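Local coordinates for protein bifunctional enzyme IspD/IspF (PDB 1W55) that makes 4-diphosphocytidyl-2-C-methyl-D-erythritol from CTP and MEP, and cyclises its 2-phosphate to 2-C-methyl-D-erythritol 2,4-cyclodiphosphate, in bacterial isoprenoid precursor synthesis, at residues L9-N13 against V52-N56. Numbering follows the deposited sequence.
With C (cytidine-5'-monophosphate), chain D.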
loop_
_atom_site.group_PDB
_atom_site.type_symbol
_atom_site.label_atom_id
_atom_site.label_comp_id
_atom_site.label_asym_id
_atom_site.label_seq_id
_atom_site.Cartn_x
_atom_site.Cartn_y
_atom_site.Cartn_z
ATOM N N LEU A 9 -11.772 26.059 20.989
ATOM C CA LEU A 9 -12.300 25.743 22.312
ATOM C C LEU A 9 -11.686 24.437 22.815
ATOM O O LEU A 9 -11.994 23.379 22.302
ATOM C CB LEU A 9 -13.838 25.671 22.268
ATOM C CG LEU A 9 -14.551 27.009 21.991
ATOM C CD1 LEU A 9 -16.018 26.793 21.761
ATOM C CD2 LEU A 9 -14.346 28.027 23.132
ATOM N N ALA A 10 -10.828 24.526 23.825
ATOM C CA ALA A 10 -10.008 23.390 24.243
ATOM C C ALA A 10 -9.921 23.239 25.761
ATOM O O ALA A 10 -9.039 22.538 26.260
ATOM C CB ALA A 10 -8.603 23.519 23.652
ATOM N N ALA A 11 -10.827 23.892 26.488
ATOM C CA ALA A 11 -10.841 23.808 27.949
ATOM C C ALA A 11 -11.807 22.740 28.452
ATOM O O ALA A 11 -12.487 22.083 27.671
ATOM C CB ALA A 11 -11.167 25.176 28.569
ATOM N N GLY A 12 -11.851 22.573 29.770
ATOM C CA GLY A 12 -12.703 21.581 30.401
ATOM C C GLY A 12 -12.124 20.177 30.354
ATOM O O GLY A 12 -11.242 19.871 29.541
ATOM N N ASN A 13 -12.630 19.321 31.232
ATOM C CA ASN A 13 -12.154 17.954 31.312
ATOM C C ASN A 13 -13.320 16.990 31.372
ATOM O O ASN A 13 -13.886 16.743 32.440
ATOM C CB ASN A 13 -11.209 17.761 32.508
ATOM C CG ASN A 13 -10.615 16.350 32.570
ATOM O OD1 ASN A 13 -10.182 15.791 31.550
ATOM N ND2 ASN A 13 -10.600 15.769 33.769
ATOM N N VAL A 52 -6.961 30.258 22.083
ATOM C CA VAL A 52 -7.240 28.905 22.553
ATOM C C VAL A 52 -7.667 28.965 24.017
ATOM O O VAL A 52 -6.935 29.477 24.860
ATOM C CB VAL A 52 -6.002 27.977 22.430
ATOM C CG1 VAL A 52 -6.338 26.551 22.883
ATOM C CG2 VAL A 52 -5.444 27.976 21.009
ATOM N N THR A 53 -8.851 28.443 24.320
ATOM C CA THR A 53 -9.266 28.344 25.714
ATOM C C THR A 53 -8.669 27.077 26.299
ATOM O O THR A 53 -8.595 26.051 25.623
ATOM C CB THR A 53 -10.798 28.338 25.862
ATOM O OG1 THR A 53 -11.321 27.121 25.322
ATOM C CG2 THR A 53 -11.443 29.440 25.030
ATOM N N SER A 54 -8.252 27.149 27.559
ATOM C CA SER A 54 -7.442 26.098 28.134
ATOM C C SER A 54 -7.647 25.961 29.645
ATOM O O SER A 54 -7.903 26.942 30.330
ATOM C CB SER A 54 -5.963 26.367 27.820
ATOM O OG SER A 54 -5.148 25.303 28.292
ATOM N N SER A 55 -7.533 24.726 30.135
ATOM C CA SER A 55 -7.505 24.422 31.568
ATOM C C SER A 55 -6.081 24.118 32.019
ATOM O O SER A 55 -5.860 23.773 33.184
ATOM C CB SER A 55 -8.378 23.206 31.883
ATOM O OG SER A 55 -9.745 23.520 31.736
ATOM N N ASN A 56 -5.132 24.213 31.087
ATOM C CA ASN A 56 -3.717 23.922 31.341
ATOM C C ASN A 56 -2.826 24.889 30.563
ATOM O O ASN A 56 -2.033 24.461 29.708
ATOM C CB ASN A 56 -3.358 22.487 30.925
ATOM C CG ASN A 56 -4.410 21.461 31.320
ATOM O OD1 ASN A 56 -4.201 20.655 32.230
ATOM N ND2 ASN A 56 -5.533 21.461 30.609
HETATM O OP3 C D . -18.814 18.707 23.419
HETATM P P C D . -18.656 19.685 24.557
HETATM O OP1 C D . -18.274 19.015 25.853
HETATM O OP2 C D . -19.750 20.724 24.654
HETATM O "O5'" C D . -17.305 20.493 24.209
HETATM C "C5'" C D . -17.167 21.253 23.017
HETATM C "C4'" C D . -15.832 21.998 23.025
HETATM O "O4'" C D . -15.829 23.058 23.989
HETATM C "C3'" C D . -14.660 21.098 23.363
HETATM O "O3'" C D . -13.642 21.372 22.418
HETATM C "C2'" C D . -14.219 21.520 24.748
HETATM O "O2'" C D . -12.818 21.379 24.953
HETATM C "C1'" C D . -14.659 22.974 24.801
HETATM N N1 C D . -14.978 23.371 26.172
HETATM C C2 C D . -14.369 24.524 26.694
HETATM O O2 C D . -13.571 25.198 25.987
HETATM N N3 C D . -14.660 24.891 27.958
HETATM C C4 C D . -15.510 24.159 28.729
HETATM N N4 C D . -15.777 24.547 30.004
HETATM C C5 C D . -16.116 23.014 28.226
HETATM C C6 C D . -15.828 22.635 26.920
HETATM O O HOH W 1 -7.241 22.410 28.454
#
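A single hydroxyl, Thr53 OG1, joins both segments to the nucleotide: it accepts a hydrogen bond from Ala10 N (3.0 Å) and donates one to O2 of the cytosine (3.0 Å). The Thr53 chi1 of 68° (p) points OG1 at Ala10 N and the base, while its CG2 packs on Leu9 CD2 at 3.7 Å. Ala10 N also makes a weak, bent bond to Thr53 O (3.2 Å); beyond it the 9-13 segment is tied to 52-56 by the Ser55 hydroxyl and a water. The two backbones run parallel where strand 4-9 ends beside strand 50-54, at the C-terminal edge of the parallel part of the Rossmann-like GT-A sheet, where the loop after the first strand characteristically receives the nucleotide. In this IspD domain the strand end and loop hold CMP through backbone atoms: Ala11 N binds O2 of the base (3.1 Å), and the ribose hydroxyls O3' and O2' donate to Leu9 O (2.6 Å) and Ala11 O (2.8 Å). Ser79 OG, Gly73 O and Lys191 NZ of the same chain, and Arg139 NH2 of a second subunit, also hydrogen-bond to the nucleotide. At Gly12, phi is positive and a CB would collide with cytosine C5; its N donates to Ser55 OG (3.0 Å). Ala10 CB meets Val52 CG1 at 3.9 Å, and one water bridges Ala10 O (2.8 Å), Ser55 N (2.9 Å) and Asn56 ND2 (2.9 Å).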